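Side-chain contacts in 6-aminohexanoate-dimer hydrolase (Bacillus anthracis, PDB 4GB7), which probably hydrolyses the amide bond of 6-aminohexanoate dimers, as a member of the beta-lactamase-like clan of hydrolases: residues N304-A307 with R308-A311; K170-K173 with N174-F177; T36-K39 with N40-T43. All blocks are in the same frame, centred on the assembly; numbering follows the deposited sequence.

Interaction 1. Residues N304-A307 with R308-A311; sequences NATA and RDMA
D309 OD2 is linked to T306 N through water W1, whose O lies 2.8 Å from D309 OD2 and accepts from T306 N at 2.9 Å; E285 N also bonds to OD2. The water so joins the residue before helix 307-318 to a carboxylate in its first turn. T306 is the N-cap: D309 N donates to T306 OG1 over 3.3 Å, with 150° at the hydrogen. OG1 reaches there because it lies between its own backbone N and carbonyl carbon (chi1 74°). The cap resembles a capping box whose return link passes through water. D309 OD1 is held by E284 N and R312, leaving little freedom to turn the carboxylate.

Behind the cap, M310 N bonds to T306 O (3.0 Å) and A311 N to A307 O (2.9 Å), the first helical bonds. Selenomethionine M310, in one of its two conformers, sets CG 4.1 Å from A305 CB. R308 forms salt bridges with E132, E284 and E124.

A305 belongs to strand 303-305, which lies between strands 287-290 and 136-137. From there the chain enters the helix, whose A307 and A311 pack on strands 110-117 and 387-393 of the five-stranded sheet.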
# COMPACT_ATOMS: atom_id res chain seq x y z
N ASN A 304 4.11 3.32 -7.37
CA ASN A 304 4.04 2.39 -8.51
C ASN A 304 5.37 1.62 -8.52
O ASN A 304 6.46 2.24 -8.51
CB ASN A 304 3.89 3.12 -9.82
CG ASN A 304 2.49 3.71 -10.01
OD1 ASN A 304 1.71 3.21 -10.85
ND2 ASN A 304 2.14 4.71 -9.21
N ALA A 305 5.30 0.29 -8.51
CA ALA A 305 6.51 -0.55 -8.42
C ALA A 305 6.29 -1.86 -9.15
O ALA A 305 5.14 -2.22 -9.46
CB ALA A 305 6.89 -0.82 -6.97
N THR A 306 7.35 -2.59 -9.42
CA THR A 306 7.17 -3.93 -10.01
C THR A 306 6.90 -4.98 -8.91
O THR A 306 7.17 -4.77 -7.71
CB THR A 306 8.38 -4.40 -10.84
OG1 THR A 306 9.44 -4.75 -9.95
CG2 THR A 306 8.80 -3.38 -11.90
N ALA A 307 6.30 -6.09 -9.30
CA ALA A 307 5.86 -7.12 -8.36
C ALA A 307 7.03 -7.80 -7.65
O ALA A 307 6.97 -8.02 -6.42
CB ALA A 307 4.98 -8.18 -9.04
N ARG A 308 8.07 -8.16 -8.41
CA ARG A 308 9.24 -8.74 -7.80
C ARG A 308 9.92 -7.75 -6.85
O ARG A 308 10.44 -8.17 -5.84
CB ARG A 308 10.25 -9.24 -8.82
CG ARG A 308 9.78 -10.54 -9.45
CD ARG A 308 10.88 -11.28 -10.22
NE ARG A 308 11.43 -10.48 -11.27
CZ ARG A 308 11.00 -10.41 -12.53
NH1 ARG A 308 11.62 -9.60 -13.39
NH2 ARG A 308 9.97 -11.13 -12.97
N ASP A 309 9.91 -6.48 -7.20
CA ASP A 309 10.53 -5.50 -6.32
C ASP A 309 9.74 -5.39 -5.01
O ASP A 309 10.34 -5.29 -3.93
CB ASP A 309 10.71 -4.13 -7.00
CG ASP A 309 11.91 -4.13 -7.98
OD1 ASP A 309 12.74 -5.08 -7.90
OD2 ASP A 309 12.08 -3.18 -8.77
N MSE A 310 8.43 -5.39 -5.09
CA MSE A 310 7.62 -5.42 -3.88
C MSE A 310 7.87 -6.68 -3.08
O MSE A 310 7.88 -6.63 -1.87
CB MSE A 310 6.14 -5.32 -4.18
CG MSE A 310 5.73 -3.97 -4.58
SE MSE A 310 6.09 -2.63 -3.20
CE MSE A 310 5.90 -3.69 -1.59
N ALA A 311 8.12 -7.81 -3.75
CA ALA A 311 8.46 -9.04 -3.06
C ALA A 311 9.78 -8.94 -2.30
O ALA A 311 9.93 -9.50 -1.21
CB ALA A 311 8.49 -10.17 -4.04
O HOH W 1 9.94 -1.36 -9.08

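Interaction 2. Residues K170-K173 with N174-F177; sequences KELK and NTPF
L172 lays its CD2 methyl over the hydroxyl of T175, 3.5 Å from OG1, with L172 CB only slightly farther off; the two side chains cross at about a right angle. The hydroxyl itself is turned to the backbone, and T175 OG1 donates to L172 O over 2.8 Å. A chi1 of 73° swings OG1 back toward this carbonyl, while T175 CG2 also touches L172 O, at 3.5 Å. T175 N bonds to the same L172 O at 3.0 Å, fairly straight at 160°. Both donors approach from one face of the carbonyl plane, so T175 grips this oxygen twice.

The backbone bond closes a type II beta turn, L172 to T175. N174, its third residue, has a positive phi of 68°, a conformation that asparagine accepts more readily than most residues. K173 and N174 lie on the exposed outside of the bend, with K173 CG 3.9 Å from N174 ND2; N174 N bonds to D166. At the far end T175 is the N-cap of the next helix, its OG1 accepting weakly from G178 N.

The turn thus joins the 3-10 residues 170-172 to helix 176-179. L172 CD1 comes within 4.4 Å of F177 CB, and both side chains pack on helix 251-265. L172 and T175 also touch Q235 at the end of helix 230-235, and F177 reaches strand 191-193.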
# COMPACT_ATOMS: atom_id res chain seq x y z
N LYS A 170 4.08 23.41 11.34
CA LYS A 170 3.42 24.53 11.98
C LYS A 170 2.17 24.98 11.21
O LYS A 170 1.24 25.51 11.81
CB LYS A 170 4.39 25.68 12.17
CG LYS A 170 4.91 26.32 10.90
CD LYS A 170 6.11 27.20 11.24
CE LYS A 170 6.32 28.31 10.24
NZ LYS A 170 7.27 29.27 10.86
N GLU A 171 2.16 24.74 9.90
CA GLU A 171 0.96 24.98 9.07
C GLU A 171 -0.29 24.25 9.51
O GLU A 171 -1.42 24.70 9.19
CB GLU A 171 1.24 24.63 7.59
CG GLU A 171 2.34 25.44 6.95
CD GLU A 171 3.71 24.80 7.06
OE1 GLU A 171 3.95 24.01 7.99
OE2 GLU A 171 4.56 25.10 6.20
N LEU A 172 -0.11 23.15 10.25
CA LEU A 172 -1.22 22.34 10.74
C LEU A 172 -1.62 22.65 12.19
O LEU A 172 -2.48 21.96 12.77
CB LEU A 172 -0.90 20.85 10.61
CG LEU A 172 -0.96 20.25 9.20
CD1 LEU A 172 -0.63 18.77 9.24
CD2 LEU A 172 -2.34 20.48 8.57
N LYS A 173 -1.00 23.67 12.78
CA LYS A 173 -1.26 23.96 14.18
C LYS A 173 -2.76 24.10 14.50
O LYS A 173 -3.51 24.87 13.88
CB LYS A 173 -0.46 25.19 14.65
CG LYS A 173 -0.43 25.45 16.16
CD LYS A 173 0.69 24.67 16.83
CE LYS A 173 0.89 25.07 18.30
NZ LYS A 173 2.05 24.38 18.95
N ASN A 174 -3.17 23.32 15.49
CA ASN A 174 -4.54 23.33 16.04
C ASN A 174 -5.59 22.81 15.07
O ASN A 174 -6.76 22.97 15.32
CB ASN A 174 -4.93 24.72 16.60
CG ASN A 174 -4.09 25.12 17.78
OD1 ASN A 174 -3.69 24.26 18.60
ND2 ASN A 174 -3.81 26.42 17.90
N THR A 175 -5.17 22.15 13.98
CA THR A 175 -6.10 21.47 13.04
C THR A 175 -6.21 20.00 13.41
O THR A 175 -5.41 19.52 14.16
CB THR A 175 -5.68 21.61 11.56
OG1 THR A 175 -4.54 20.78 11.29
CG2 THR A 175 -5.39 23.07 11.21
N PRO A 176 -7.20 19.27 12.85
CA PRO A 176 -7.37 17.90 13.29
C PRO A 176 -6.15 16.97 13.10
O PRO A 176 -5.84 16.15 13.98
CB PRO A 176 -8.50 17.42 12.42
CG PRO A 176 -9.34 18.65 12.22
CD PRO A 176 -8.33 19.72 12.02
N PHE A 177 -5.54 17.01 11.92
CA PHE A 177 -4.30 16.22 11.71
C PHE A 177 -3.14 16.77 12.50
O PHE A 177 -2.26 16.02 12.90
CB PHE A 177 -3.91 16.07 10.23
CG PHE A 177 -4.82 15.14 9.47
CD1 PHE A 177 -4.87 13.80 9.78
CD2 PHE A 177 -5.61 15.62 8.44
CE1 PHE A 177 -5.69 12.94 9.08
CE2 PHE A 177 -6.44 14.78 7.74
CZ PHE A 177 -6.49 13.45 8.09

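Interaction 3. Residues T36-K39 with N40-T43; sequences TPSK and NNVT
The amide of N41 makes the two main side-chain hydrogen bonds, using both its ends on the chain that leads into the bend. N41 ND2 donates to T36 O at 2.9 Å, nearly straight (164°) and with the acceptor in the amide plane of N41. N41 OD1 accepts from S38 N, also at 2.9 Å, but the donor stands above the plane of the amide carbonyl. One flat group therefore bonds to a backbone C=O and to the N-H two residues on, and this pairing fixes its rotation. With chi1 at 65° the amide of N41 folds back over P37 and S38. S38 OG accepts a weak bond from N40 N.

Backbone bonds converge on S38 O. V42 N meets S38 O nearly along the C=O axis at 3.0 Å, whereas N41 N reaches S38 O from well above the carbonyl plane at 3.1 Å.

Two waters bridge K39 O and V42 O: W2 and W3 each donate to both carbonyls, tying together backbone oxygens, K39 O and V42 O, that lie 3.8 Å apart.

Apolar contact is slight. V42 CG2 rests 4.3 Å from P37 CB, and P37 and V42 both continue onto W55 of helix 52-56.

Paired bonds from N41 N and V42 N to one carbonyl, with K39 and N40 in helical backbone angles, mark a type I beta turn, S38 to N41, extended into an alpha turn by V42. It bends the N-terminal loop against helix 52-56.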
# COMPACT_ATOMS: atom_id res chain seq x y z
N THR A 36 -11.02 -1.15 -26.07
CA THR A 36 -9.60 -1.37 -25.70
C THR A 36 -8.99 -0.11 -25.12
O THR A 36 -8.80 0.88 -25.84
CB THR A 36 -8.75 -1.75 -26.91
OG1 THR A 36 -9.34 -2.88 -27.55
CG2 THR A 36 -7.31 -2.10 -26.49
N PRO A 37 -8.66 -0.14 -23.82
CA PRO A 37 -8.12 1.09 -23.26
C PRO A 37 -6.71 1.45 -23.73
O PRO A 37 -5.90 0.60 -23.98
CB PRO A 37 -8.17 0.86 -21.76
CG PRO A 37 -8.14 -0.60 -21.57
CD PRO A 37 -8.76 -1.22 -22.81
N SER A 38 -6.48 2.76 -23.85
CA SER A 38 -5.24 3.33 -24.31
C SER A 38 -5.11 4.75 -23.79
O SER A 38 -6.07 5.32 -23.24
CB SER A 38 -5.24 3.37 -25.84
OG SER A 38 -6.11 4.40 -26.29
N LYS A 39 -3.93 5.32 -23.97
CA LYS A 39 -3.68 6.70 -23.60
C LYS A 39 -4.70 7.67 -24.23
O LYS A 39 -5.10 8.64 -23.58
CB LYS A 39 -2.28 7.14 -23.97
CG LYS A 39 -1.87 8.42 -23.27
CD LYS A 39 -0.46 8.84 -23.68
CE LYS A 39 0.03 10.01 -22.85
NZ LYS A 39 1.23 10.66 -23.47
N ASN A 40 -5.12 7.40 -25.47
CA ASN A 40 -6.09 8.24 -26.18
C ASN A 40 -7.52 8.22 -25.64
O ASN A 40 -8.30 9.14 -25.92
CB ASN A 40 -6.13 7.82 -27.65
CG ASN A 40 -4.78 7.94 -28.34
OD1 ASN A 40 -3.97 8.81 -28.00
ND2 ASN A 40 -4.53 7.06 -29.29
N ASN A 41 -7.88 7.18 -24.89
CA ASN A 41 -9.24 7.08 -24.36
C ASN A 41 -9.39 7.04 -22.87
O ASN A 41 -10.53 7.07 -22.39
CB ASN A 41 -10.04 5.97 -25.04
CG ASN A 41 -9.49 4.58 -24.77
OD1 ASN A 41 -8.90 4.33 -23.74
ND2 ASN A 41 -9.74 3.65 -25.71
N VAL A 42 -8.28 7.01 -22.15
CA VAL A 42 -8.30 7.07 -20.70
C VAL A 42 -8.27 8.53 -20.26
O VAL A 42 -7.39 9.28 -20.67
CB VAL A 42 -7.12 6.28 -20.09
CG1 VAL A 42 -7.03 6.50 -18.59
CG2 VAL A 42 -7.30 4.79 -20.37
N THR A 43 -9.24 8.92 -19.43
CA THR A 43 -9.45 10.34 -19.08
C THR A 43 -9.47 10.49 -17.56
O THR A 43 -9.57 9.49 -16.85
CB THR A 43 -10.77 10.85 -19.66
OG1 THR A 43 -11.87 10.27 -18.92
CG2 THR A 43 -10.89 10.48 -21.14
O HOH W 2 -4.61 9.27 -20.99
O HOH W 3 -7.14 10.79 -23.02

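In the fold
Interaction 1 is the buried one; interaction 2 is partly buried, and interaction 3 lies at the surface. Interactions 1 and 2 sit on opposite sides of the chain's centre, their own centres about 34 Å apart, and no two of the three touch or share a helix or strand. Each uses a small polar side chain to hold a change of direction. A threonine starts a helix in interactions 1 and 2, but the first lies among sheet residues, with salt bridges from R308 and D309 beside it, while the second has exposed lysine and asparagine on its outer side. Interaction 3, in the N-terminal loop, relies instead on an asparagine amide and bridging waters.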